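Local coordinates for transcriptional regulator, LacI family protein (Rhodococcus jostii, PDB 3K9C) that probably acts as a LacI-family DNA-binding transcription factor, with a periplasmic-binding-protein-like domain that in relatives binds small effectors, at residues Gly104-Asp109 with Glu245-Gly250; Gln23-Asp28 with Ile236-Thr241; Thr178-Pro183 with Ser207-Pro212. All coordinates share one frame; numbering follows the deposited sequence.

Interaction 1: Gly104-Asp109 with Glu245-Gly250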
ATOM      1  N   GLY B 104      25.947  -5.688  -7.403  1.00 34.49           N
ATOM      2  CA  GLY B 104      25.471  -4.602  -8.242  1.00 32.55           C
ATOM      3  C   GLY B 104      24.405  -3.733  -7.598  1.00 31.76           C
ATOM      4  O   GLY B 104      23.794  -4.111  -6.604  1.00 30.86           O
ATOM      5  N   ALA B 105      24.185  -2.557  -8.171  1.00 30.95           N
ATOM      6  CA  ALA B 105      23.183  -1.647  -7.651  1.00 30.44           C
ATOM      7  C   ALA B 105      22.601  -0.801  -8.765  1.00 31.25           C
ATOM      8  O   ALA B 105      23.280  -0.470  -9.739  1.00 32.52           O
ATOM      9  CB  ALA B 105      23.784  -0.761  -6.595  1.00 29.29           C
ATOM     10  N   VAL B 106      21.324  -0.477  -8.613  1.00 31.27           N
ATOM     11  CA  VAL B 106      20.581   0.350  -9.549  1.00 30.42           C
ATOM     12  C   VAL B 106      19.785   1.286  -8.643  1.00 32.02           C
ATOM     13  O   VAL B 106      18.844   0.862  -7.961  1.00 33.06           O
ATOM     14  CB  VAL B 106      19.631  -0.502 -10.412  1.00 30.02           C
ATOM     15  CG1 VAL B 106      18.719   0.393 -11.220  1.00 28.44           C
ATOM     16  CG2 VAL B 106      20.444  -1.403 -11.342  1.00 28.48           C
ATOM     17  N   ARG B 107      20.178   2.556  -8.628  1.00 30.41           N
ATOM     18  CA  ARG B 107      19.547   3.552  -7.772  1.00 29.62           C
ATOM     19  C   ARG B 107      19.415   4.907  -8.450  1.00 29.56           C
ATOM     20  O   ARG B 107      20.049   5.172  -9.480  1.00 28.47           O
ATOM     21  CB  ARG B 107      20.381   3.703  -6.499  1.00 28.42           C
ATOM     22  CG  ARG B 107      21.827   4.109  -6.773  1.00 29.10           C
ATOM     23  CD  ARG B 107      22.753   3.671  -5.654  1.00 31.16           C
ATOM     24  NE  ARG B 107      24.144   4.043  -5.895  1.00 31.19           N
ATOM     25  CZ  ARG B 107      24.632   5.273  -5.762  1.00 33.87           C
ATOM     26  NH1 ARG B 107      23.847   6.272  -5.381  1.00 32.32           N
ATOM     27  NH2 ARG B 107      25.913   5.507  -6.023  1.00 33.16           N
ATOM     28  N   GLY B 108      18.588   5.764  -7.860  1.00 28.25           N
ATOM     29  CA  GLY B 108      18.395   7.093  -8.401  1.00 26.72           C
ATOM     30  C   GLY B 108      19.414   8.044  -7.806  1.00 27.19           C
ATOM     31  O   GLY B 108      20.004   7.765  -6.757  1.00 26.37           O
ATOM     32  N   ASP B 109      19.638   9.164  -8.482  1.00 25.74           N
ATOM     33  CA  ASP B 109      20.585  10.159  -7.999  1.00 27.20           C
ATOM     34  C   ASP B 109      19.849  11.028  -6.971  1.00 26.12           C
ATOM     35  O   ASP B 109      19.353  12.104  -7.307  1.00 26.65           O
ATOM     36  CB  ASP B 109      21.072  11.025  -9.164  1.00 28.37           C
ATOM     37  CG  ASP B 109      22.300  11.852  -8.806  1.00 31.79           C
ATOM     38  OD1 ASP B 109      22.367  12.375  -7.670  1.00 31.22           O
ATOM     39  OD2 ASP B 109      23.191  11.979  -9.673  1.00 32.13           O
ATOM     40  N   GLU B 245      13.716  -2.195 -15.237  1.00 26.32           N
ATOM     41  CA  GLU B 245      14.357  -2.821 -16.393  1.00 28.05           C
ATOM     42  C   GLU B 245      15.862  -2.904 -16.190  1.00 26.17           C
ATOM     43  O   GLU B 245      16.487  -3.901 -16.543  1.00 26.75           O
ATOM     44  CB  GLU B 245      14.075  -2.026 -17.677  1.00 31.98           C
ATOM     45  CG  GLU B 245      12.615  -1.874 -18.033  1.00 39.92           C
ATOM     46  CD  GLU B 245      12.415  -1.483 -19.492  1.00 44.63           C
ATOM     47  OE1 GLU B 245      12.744  -2.308 -20.374  1.00 46.66           O
ATOM     48  OE2 GLU B 245      11.934  -0.358 -19.760  1.00 47.56           O
ATOM     49  N   ALA B 246      16.438  -1.846 -15.627  1.00 25.67           N
ATOM     50  CA  ALA B 246      17.872  -1.783 -15.374  1.00 25.62           C
ATOM     51  C   ALA B 246      18.288  -2.803 -14.317  1.00 27.32           C
ATOM     52  O   ALA B 246      19.345  -3.433 -14.426  1.00 28.37           O
ATOM     53  CB  ALA B 246      18.256  -0.389 -14.934  1.00 24.83           C
ATOM     54  N   ALA B 247      17.456  -2.968 -13.292  1.00 24.91           N
ATOM     55  CA  ALA B 247      17.754  -3.924 -12.239  1.00 24.08           C
ATOM     56  C   ALA B 247      17.745  -5.345 -12.812  1.00 25.11           C
ATOM     57  O   ALA B 247      18.637  -6.147 -12.513  1.00 24.53           O
ATOM     58  CB  ALA B 247      16.733  -3.792 -11.109  1.00 22.48           C
ATOM     59  N   VAL B 248      16.736  -5.653 -13.629  1.00 25.03           N
ATOM     60  CA  VAL B 248      16.634  -6.976 -14.245  1.00 28.12           C
ATOM     61  C   VAL B 248      17.823  -7.239 -15.182  1.00 30.04           C
ATOM     62  O   VAL B 248      18.408  -8.322 -15.139  1.00 32.07           O
ATOM     63  CB  VAL B 248      15.300  -7.148 -15.041  1.00 25.25           C
ATOM     64  CG1 VAL B 248      15.372  -8.383 -15.937  1.00 24.30           C
ATOM     65  CG2 VAL B 248      14.138  -7.310 -14.076  1.00 24.46           C
ATOM     66  N   ASP B 249      18.173  -6.261 -16.021  1.00 30.96           N
ATOM     67  CA  ASP B 249      19.301  -6.409 -16.949  1.00 33.16           C
ATOM     68  C   ASP B 249      20.615  -6.559 -16.194  1.00 32.42           C
ATOM     69  O   ASP B 249      21.465  -7.359 -16.574  1.00 33.25           O
ATOM     70  CB  ASP B 249      19.401  -5.210 -17.892  1.00 35.96           C
ATOM     71  CG  ASP B 249      18.308  -5.198 -18.943  1.00 41.59           C
ATOM     72  OD1 ASP B 249      18.032  -6.270 -19.522  1.00 43.84           O
ATOM     73  OD2 ASP B 249      17.732  -4.114 -19.201  1.00 44.82           O
ATOM     74  N   GLY B 250      20.783  -5.777 -15.130  1.00 32.57           N
ATOM     75  CA  GLY B 250      21.993  -5.866 -14.331  1.00 30.68           C
ATOM     76  C   GLY B 250      22.123  -7.255 -13.733  1.00 30.36           C
ATOM     77  O   GLY B 250      23.211  -7.828 -13.685  1.00 29.46           O
TER
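Val106, in the middle of the strand 104-108, and Ala247, on the helix 240-255, bring the two backbones closest together, with CA of Val106 5.8 Å from CA of Ala247. So close an approach of strand to helix is consistent with the small residues Ala246, Ala247 and Gly250 on the helix. The valine points toward the helix, and its two methyls divide the work. CG1 of Val106 lies 3.8 Å from CB of Ala246. CG2 of Val106 reaches the helix backbone itself, 3.8 Å from CA of Ala247, with the CB of Ala247 a little farther at 4.4 Å. This is helix-on-sheet packing in an alpha/beta lobe of the periplasmic-binding-protein fold: the strand 104-108 sits inside a mixed sheet, between strands 91-94 and 262-270, and Ala247 also meets Leu92 and Val94 of the former. The torsion chi1 of Val106 (171°) sets CG1 anti to the backbone N and leaves CG2 anti to the carbonyl carbon, which splays the methyls over successive residues of the helix. No hydrogen bond joins the segments. Beyond the apolar patch, Glu245 and Asp249 make salt bridges to Arg39 and Arg40, at and just past the end of helix 24-39.

Interaction 2: Gln23-Asp28 with Ile236-Thr241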
ATOM      1  N   GLN B  23       4.680  -1.130   0.825  1.00 26.22           N
ATOM      2  CA  GLN B  23       5.527   0.047   0.666  1.00 25.38           C
ATOM      3  C   GLN B  23       5.216   0.507  -0.755  1.00 23.90           C
ATOM      4  O   GLN B  23       5.567  -0.158  -1.716  1.00 21.94           O
ATOM      5  CB  GLN B  23       7.008  -0.309   0.795  1.00 28.41           C
ATOM      6  CG  GLN B  23       7.915   0.902   0.859  1.00 32.37           C
ATOM      7  CD  GLN B  23       7.676   1.730   2.114  1.00 37.84           C
ATOM      8  OE1 GLN B  23       7.850   1.243   3.233  1.00 41.46           O
ATOM      9  NE2 GLN B  23       7.271   2.986   1.934  1.00 38.94           N
ATOM     10  N   PRO B  24       4.541   1.653  -0.898  1.00 24.47           N
ATOM     11  CA  PRO B  24       4.166   2.197  -2.209  1.00 25.32           C
ATOM     12  C   PRO B  24       5.214   2.075  -3.315  1.00 23.52           C
ATOM     13  O   PRO B  24       4.949   1.476  -4.360  1.00 22.92           O
ATOM     14  CB  PRO B  24       3.816   3.648  -1.887  1.00 26.40           C
ATOM     15  CG  PRO B  24       3.225   3.526  -0.503  1.00 26.90           C
ATOM     16  CD  PRO B  24       4.224   2.614   0.173  1.00 22.90           C
ATOM     17  N   PHE B  25       6.397   2.632  -3.084  1.00 22.05           N
ATOM     18  CA  PHE B  25       7.457   2.583  -4.080  1.00 22.46           C
ATOM     19  C   PHE B  25       7.928   1.165  -4.421  1.00 22.59           C
ATOM     20  O   PHE B  25       8.318   0.912  -5.552  1.00 20.58           O
ATOM     21  CB  PHE B  25       8.647   3.438  -3.641  1.00 23.25           C
ATOM     22  CG  PHE B  25       9.711   3.576  -4.694  1.00 24.38           C
ATOM     23  CD1 PHE B  25       9.391   4.057  -5.965  1.00 26.27           C
ATOM     24  CD2 PHE B  25      11.022   3.212  -4.428  1.00 25.16           C
ATOM     25  CE1 PHE B  25      10.368   4.172  -6.954  1.00 24.79           C
ATOM     26  CE2 PHE B  25      12.003   3.321  -5.401  1.00 26.91           C
ATOM     27  CZ  PHE B  25      11.677   3.802  -6.670  1.00 26.28           C
ATOM     28  N   HIS B  26       7.908   0.244  -3.455  1.00 21.21           N
ATOM     29  CA  HIS B  26       8.322  -1.131  -3.757  1.00 20.68           C
ATOM     30  C   HIS B  26       7.247  -1.792  -4.607  1.00 19.80           C
ATOM     31  O   HIS B  26       7.545  -2.647  -5.444  1.00 19.43           O
ATOM     32  CB  HIS B  26       8.553  -1.950  -2.486  1.00 17.89           C
ATOM     33  CG  HIS B  26       9.759  -1.533  -1.709  1.00 20.05           C
ATOM     34  ND1 HIS B  26      10.344  -2.339  -0.757  1.00 20.48           N
ATOM     35  CD2 HIS B  26      10.471  -0.380  -1.715  1.00 19.81           C
ATOM     36  CE1 HIS B  26      11.359  -1.701  -0.204  1.00 20.04           C
ATOM     37  NE2 HIS B  26      11.458  -0.509  -0.767  1.00 23.04           N
ATOM     38  N   GLY B  27       5.994  -1.403  -4.381  1.00 19.94           N
ATOM     39  CA  GLY B  27       4.908  -1.936  -5.183  1.00 20.34           C
ATOM     40  C   GLY B  27       5.092  -1.559  -6.655  1.00 21.42           C
ATOM     41  O   GLY B  27       4.931  -2.402  -7.540  1.00 19.43           O
ATOM     42  N   ASP B  28       5.431  -0.298  -6.924  1.00 21.73           N
ATOM     43  CA  ASP B  28       5.652   0.154  -8.307  1.00 23.98           C
ATOM     44  C   ASP B  28       6.825  -0.592  -8.939  1.00 22.36           C
ATOM     45  O   ASP B  28       6.751  -1.026 -10.085  1.00 22.71           O
ATOM     46  CB  ASP B  28       5.969   1.652  -8.363  1.00 28.11           C
ATOM     47  CG  ASP B  28       4.810   2.521  -7.924  1.00 33.43           C
ATOM     48  OD1 ASP B  28       3.670   2.296  -8.386  1.00 35.21           O
ATOM     49  OD2 ASP B  28       5.048   3.449  -7.121  1.00 39.70           O
ATOM     50  N   ILE B 236       9.141  13.971  -6.988  1.00 20.86           N
ATOM     51  CA  ILE B 236      10.316  13.664  -7.785  1.00 20.93           C
ATOM     52  C   ILE B 236      10.274  12.208  -8.219  1.00 22.84           C
ATOM     53  O   ILE B 236      10.271  11.301  -7.378  1.00 21.84           O
ATOM     54  CB  ILE B 236      11.603  13.909  -6.979  1.00 22.25           C
ATOM     55  CG1 ILE B 236      11.735  15.402  -6.689  1.00 22.26           C
ATOM     56  CG2 ILE B 236      12.804  13.399  -7.743  1.00 21.08           C
ATOM     57  CD1 ILE B 236      12.762  15.702  -5.666  1.00 28.94           C
ATOM     58  N   SER B 237      10.236  11.983  -9.529  1.00 20.95           N
ATOM     59  CA  SER B 237      10.188  10.625 -10.052  1.00 22.62           C
ATOM     60  C   SER B 237      11.548   9.971 -10.134  1.00 24.25           C
ATOM     61  O   SER B 237      12.551  10.624 -10.417  1.00 26.05           O
ATOM     62  CB  SER B 237       9.556  10.599 -11.444  1.00 24.35           C
ATOM     63  OG  SER B 237       9.764   9.337 -12.061  1.00 23.71           O
ATOM     64  N   GLN B 238      11.566   8.667  -9.883  1.00 25.48           N
ATOM     65  CA  GLN B 238      12.784   7.880  -9.957  1.00 25.85           C
ATOM     66  C   GLN B 238      12.669   6.990 -11.183  1.00 26.66           C
ATOM     67  O   GLN B 238      13.549   6.176 -11.465  1.00 27.79           O
ATOM     68  CB  GLN B 238      12.926   7.007  -8.720  1.00 27.25           C
ATOM     69  CG  GLN B 238      12.999   7.768  -7.424  1.00 26.50           C
ATOM     70  CD  GLN B 238      13.793   7.009  -6.385  1.00 25.73           C
ATOM     71  OE1 GLN B 238      14.969   6.704  -6.590  1.00 24.34           O
ATOM     72  NE2 GLN B 238      13.156   6.697  -5.264  1.00 25.17           N
ATOM     73  N   ASP B 239      11.561   7.153 -11.899  1.00 28.62           N
ATOM     74  CA  ASP B 239      11.283   6.383 -13.106  1.00 28.89           C
ATOM     75  C   ASP B 239      11.330   4.892 -12.815  1.00 28.26           C
ATOM     76  O   ASP B 239      12.248   4.197 -13.239  1.00 29.18           O
ATOM     77  CB  ASP B 239      12.294   6.716 -14.202  1.00 30.38           C
ATOM     78  CG  ASP B 239      11.770   6.383 -15.585  1.00 34.30           C
ATOM     79  OD1 ASP B 239      11.112   5.326 -15.735  1.00 35.17           O
ATOM     80  OD2 ASP B 239      12.017   7.176 -16.520  1.00 36.17           O
ATOM     81  N   ALA B 240      10.323   4.415 -12.092  1.00 28.14           N
ATOM     82  CA  ALA B 240      10.218   3.012 -11.708  1.00 27.58           C
ATOM     83  C   ALA B 240      10.413   2.022 -12.873  1.00 27.37           C
ATOM     84  O   ALA B 240      11.152   1.032 -12.747  1.00 25.83           O
ATOM     85  CB  ALA B 240       8.869   2.773 -11.041  1.00 24.96           C
ATOM     86  N   THR B 241       9.759   2.279 -13.997  1.00 25.57           N
ATOM     87  CA  THR B 241       9.880   1.381 -15.135  1.00 26.29           C
ATOM     88  C   THR B 241      11.331   1.211 -15.583  1.00 25.93           C
ATOM     89  O   THR B 241      11.810   0.088 -15.716  1.00 26.03           O
ATOM     90  CB  THR B 241       9.037   1.864 -16.321  1.00 27.84           C
ATOM     91  OG1 THR B 241       7.681   2.040 -15.898  1.00 29.23           O
ATOM     92  CG2 THR B 241       9.067   0.832 -17.442  1.00 28.85           C
TER
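Gln238 meets Phe25 through CB, CD and NE2, and its side chain can be traced atom by atom. At the root, CB of Gln238 lies 4.0 Å from CZ of Phe25. The chain is extended beyond CG, and CD of Gln238 comes up beside CZ of Phe25, 3.9 Å away and beyond the rim of the ring. At the tip the amide divides: OE1 turns to the CA of Gly108, and only NE2 of Gln238 lies over one face of the ring, toward its rim, 3.5 Å from CZ and 3.6 Å from CE2 of Phe25. Ring and amide planes are 9° apart. The same NE2 is hydrogen-bonded to Asp221 OD1 and to a bound glycerol, and these bonds fix how the amide is turned. On the other side of the contact, CG of Phe25 is anti to the backbone N (chi1 -173°), directing the ring from the first turn of helix 24-39 toward Gln238. With the ring cut back to an alanine, the amide of Gln238 is likely to lose the surface beneath NE2 and be freer to turn from Asp221. One helical turn along, CB of Asp28 packs 4.1 Å from CB of Ala240. Next to Gln238 the chain folds tightly: Asp239 N donates to Ser237 OG at 2.8 Å, an ST turn, and Asp239 then N-caps helix 240-255. Helix start, aromatic ring and glycerol-bound amide together are consistent with the wall of the interlobe cleft, where relatives in the LacI family bind their effectors.

Interaction 3: Thr178-Pro183 with Ser207-Pro212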
ATOM      1  N   THR B 178       6.115  19.783  14.209  1.00 29.15           N
ATOM      2  CA  THR B 178       7.331  20.371  14.764  1.00 29.53           C
ATOM      3  C   THR B 178       7.656  21.670  14.024  1.00 29.93           C
ATOM      4  O   THR B 178       7.898  22.704  14.646  1.00 31.23           O
ATOM      5  CB  THR B 178       8.538  19.425  14.603  1.00 29.92           C
ATOM      6  OG1 THR B 178       8.253  18.162  15.219  1.00 27.75           O
ATOM      7  CG2 THR B 178       9.771  20.031  15.231  1.00 29.29           C
ATOM      8  N   LEU B 179       7.649  21.606  12.692  1.00 28.71           N
ATOM      9  CA  LEU B 179       7.957  22.764  11.858  1.00 27.59           C
ATOM     10  C   LEU B 179       7.006  23.928  12.080  1.00 28.20           C
ATOM     11  O   LEU B 179       7.419  25.082  12.046  1.00 28.30           O
ATOM     12  CB  LEU B 179       7.960  22.366  10.372  1.00 22.17           C
ATOM     13  CG  LEU B 179       9.050  21.348  10.005  1.00 21.99           C
ATOM     14  CD1 LEU B 179       8.885  20.856   8.558  1.00 14.77           C
ATOM     15  CD2 LEU B 179      10.416  21.999  10.215  1.00 18.66           C
ATOM     16  N   LEU B 180       5.730  23.633  12.304  1.00 30.83           N
ATOM     17  CA  LEU B 180       4.747  24.689  12.526  1.00 33.88           C
ATOM     18  C   LEU B 180       4.936  25.401  13.865  1.00 35.86           C
ATOM     19  O   LEU B 180       4.570  26.564  14.016  1.00 35.43           O
ATOM     20  CB  LEU B 180       3.327  24.123  12.424  1.00 33.33           C
ATOM     21  CG  LEU B 180       2.875  23.813  10.994  1.00 33.39           C
ATOM     22  CD1 LEU B 180       1.524  23.111  11.007  1.00 34.33           C
ATOM     23  CD2 LEU B 180       2.800  25.117  10.202  1.00 31.38           C
ATOM     24  N   GLU B 181       5.522  24.696  14.825  1.00 39.54           N
ATOM     25  CA  GLU B 181       5.764  25.246  16.155  1.00 43.97           C
ATOM     26  C   GLU B 181       6.949  26.214  16.168  1.00 45.82           C
ATOM     27  O   GLU B 181       7.117  26.988  17.108  1.00 46.43           O
ATOM     28  CB  GLU B 181       6.046  24.107  17.138  1.00 45.60           C
ATOM     29  CG  GLU B 181       4.961  23.057  17.206  1.00 50.63           C
ATOM     30  CD  GLU B 181       3.852  23.435  18.160  1.00 53.77           C
ATOM     31  OE1 GLU B 181       4.143  23.563  19.370  1.00 55.17           O
ATOM     32  OE2 GLU B 181       2.696  23.601  17.705  1.00 55.54           O
HETATM   33  N   MSE B 182       7.768  26.165  15.121  1.00 47.07           N
HETATM   34  CA  MSE B 182       8.953  27.015  15.031  1.00 49.84           C
HETATM   35  C   MSE B 182       8.729  28.521  15.059  1.00 49.44           C
HETATM   36  O   MSE B 182       7.662  29.016  14.693  1.00 49.28           O
HETATM   37  CB  MSE B 182       9.740  26.689  13.772  1.00 53.39           C
HETATM   38  CG  MSE B 182      10.348  25.313  13.765  1.00 58.41           C
HETATM   39 SE   MSE B 182      11.624  25.234  12.350  1.00 67.89          SE
HETATM   40  CE  MSE B 182      13.232  25.390  13.419  1.00 61.65           C
ATOM     41  N   PRO B 183       9.759  29.273  15.489  1.00 48.93           N
ATOM     42  CA  PRO B 183       9.700  30.733  15.567  1.00 48.19           C
ATOM     43  C   PRO B 183       9.350  31.272  14.185  1.00 47.65           C
ATOM     44  O   PRO B 183       8.530  32.178  14.047  1.00 47.33           O
ATOM     45  CB  PRO B 183      11.118  31.112  15.991  1.00 48.80           C
ATOM     46  CG  PRO B 183      11.542  29.936  16.817  1.00 49.86           C
ATOM     47  CD  PRO B 183      11.056  28.779  15.986  1.00 49.61           C
ATOM     48  N   SER B 207      -5.135  21.534   9.881  1.00 41.75           N
ATOM     49  CA  SER B 207      -4.705  22.667  10.682  1.00 43.36           C
ATOM     50  C   SER B 207      -5.261  23.961  10.112  1.00 44.01           C
ATOM     51  O   SER B 207      -5.003  25.042  10.637  1.00 44.46           O
ATOM     52  CB  SER B 207      -3.181  22.722  10.721  1.00 45.06           C
ATOM     53  OG  SER B 207      -2.672  21.538  11.309  1.00 47.65           O
ATOM     54  N   GLY B 208      -6.021  23.838   9.030  1.00 44.30           N
ATOM     55  CA  GLY B 208      -6.613  25.004   8.399  1.00 44.70           C
ATOM     56  C   GLY B 208      -5.707  25.731   7.423  1.00 45.15           C
ATOM     57  O   GLY B 208      -6.049  26.810   6.939  1.00 46.07           O
ATOM     58  N   ARG B 209      -4.551  25.155   7.120  1.00 44.85           N
ATOM     59  CA  ARG B 209      -3.637  25.804   6.191  1.00 45.34           C
ATOM     60  C   ARG B 209      -3.805  25.243   4.785  1.00 44.56           C
ATOM     61  O   ARG B 209      -3.968  24.033   4.607  1.00 45.33           O
ATOM     62  CB  ARG B 209      -2.199  25.640   6.674  1.00 46.59           C
ATOM     63  CG  ARG B 209      -1.949  26.292   8.027  1.00 48.63           C
ATOM     64  CD  ARG B 209      -0.488  26.200   8.420  1.00 51.75           C
ATOM     65  NE  ARG B 209      -0.207  26.858   9.695  1.00 53.47           N
ATOM     66  CZ  ARG B 209      -0.696  26.463  10.866  1.00 54.41           C
ATOM     67  NH1 ARG B 209      -1.498  25.408  10.938  1.00 55.12           N
ATOM     68  NH2 ARG B 209      -0.376  27.121  11.971  1.00 54.01           N
ATOM     69  N   ASP B 210      -3.780  26.127   3.791  1.00 43.26           N
ATOM     70  CA  ASP B 210      -3.944  25.716   2.401  1.00 41.92           C
ATOM     71  C   ASP B 210      -2.634  25.377   1.714  1.00 39.24           C
ATOM     72  O   ASP B 210      -1.597  26.005   1.953  1.00 38.88           O
ATOM     73  CB  ASP B 210      -4.632  26.808   1.572  1.00 44.97           C
ATOM     74  CG  ASP B 210      -6.070  27.044   1.978  1.00 48.69           C
ATOM     75  OD1 ASP B 210      -6.818  26.057   2.152  1.00 50.43           O
ATOM     76  OD2 ASP B 210      -6.458  28.225   2.108  1.00 50.89           O
ATOM     77  N   VAL B 211      -2.704  24.377   0.845  1.00 35.85           N
ATOM     78  CA  VAL B 211      -1.567  23.941   0.059  1.00 32.12           C
ATOM     79  C   VAL B 211      -2.031  24.063  -1.390  1.00 31.12           C
ATOM     80  O   VAL B 211      -3.068  23.514  -1.764  1.00 29.86           O
ATOM     81  CB  VAL B 211      -1.192  22.476   0.372  1.00 30.83           C
ATOM     82  CG1 VAL B 211      -0.071  22.007  -0.553  1.00 28.42           C
ATOM     83  CG2 VAL B 211      -0.753  22.355   1.819  1.00 30.27           C
ATOM     84  N   PRO B 212      -1.271  24.785  -2.226  1.00 29.28           N
ATOM     85  CA  PRO B 212      -0.018  25.482  -1.921  1.00 29.98           C
ATOM     86  C   PRO B 212      -0.153  26.935  -1.443  1.00 30.73           C
ATOM     87  O   PRO B 212       0.838  27.559  -1.075  1.00 31.49           O
ATOM     88  CB  PRO B 212       0.730  25.400  -3.243  1.00 27.24           C
ATOM     89  CG  PRO B 212      -0.384  25.664  -4.224  1.00 27.47           C
ATOM     90  CD  PRO B 212      -1.549  24.825  -3.675  1.00 28.02           C
TER
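Leu180 has CG anti to its carbonyl carbon (chi1 -74°), and Arg209 shows the same first torsion, followed by a chain extended from CG to NE; the two side chains thereby run antiparallel alongside one another, and the leucine methyls meet the guanidinium. The segments lie in the lobe built on a four-stranded parallel sheet, in the successive beta-alpha-beta units that run from strand 160-164 through helix 169-181 to strand 188-191, and on through helix 194-206 to strand 216-218. The contact joins the C-terminal end of the first helix to the turn that follows the second. That turn is a Schellman motif, in which Gly208 leaves the helix with positive phi (84°); any CB would collide with the carbonyl O of Ser207, so the position calls for glycine. The reversal sends the chain back so that Arg209 points toward Leu180. CD2 of Leu180 comes over one face of the guanidinium, offset toward its rim, 3.5 Å from NE of Arg209 and 3.8 Å from CZ of Arg209. The other methyl, CD1 of Leu180, lies 3.8 Å from NH1 of Arg209, so both branches touch the planar group. The approach is apolar, methyl against the rim of the guanidinium face, with no hydrogen bond between the segments. Farther down the arginine, the CD of Arg209 packs at 3.9 Å from CD2 of Leu180. Leu180 also rests on Leu204 of helix 194-206, extending the patch into the helix pair, while Arg209 touches Ile215. Ser207 adds a marginal contact to both: its OG, hydrogen-bonded to Leu203 O, is 4.5 Å from CD1 of Leu180, and its CB sits in plane at the edge of the Arg209 guanidinium.

In the fold
Interactions 1 and 2 are neighbours, with centres about 13 Å apart. Both use helix 240-255 and both reach the same mixed sheet, and they touch where CA of Gly108 lies 3.9 Å from OE1 of Gln238. Their segments alternate along the chain. Interaction 2 is the one next to the bound glycerol, which is probably from the crystallisation liquor but may mark a pocket; NE2 of Gln238 is the atom hydrogen-bonded to that molecule. Interaction 3 is remote, its centre about 38 Å from that of interaction 1 and about 28 Å from that of interaction 2. It is nested within the chain loops closed by both, and is built on the separate parallel sheet.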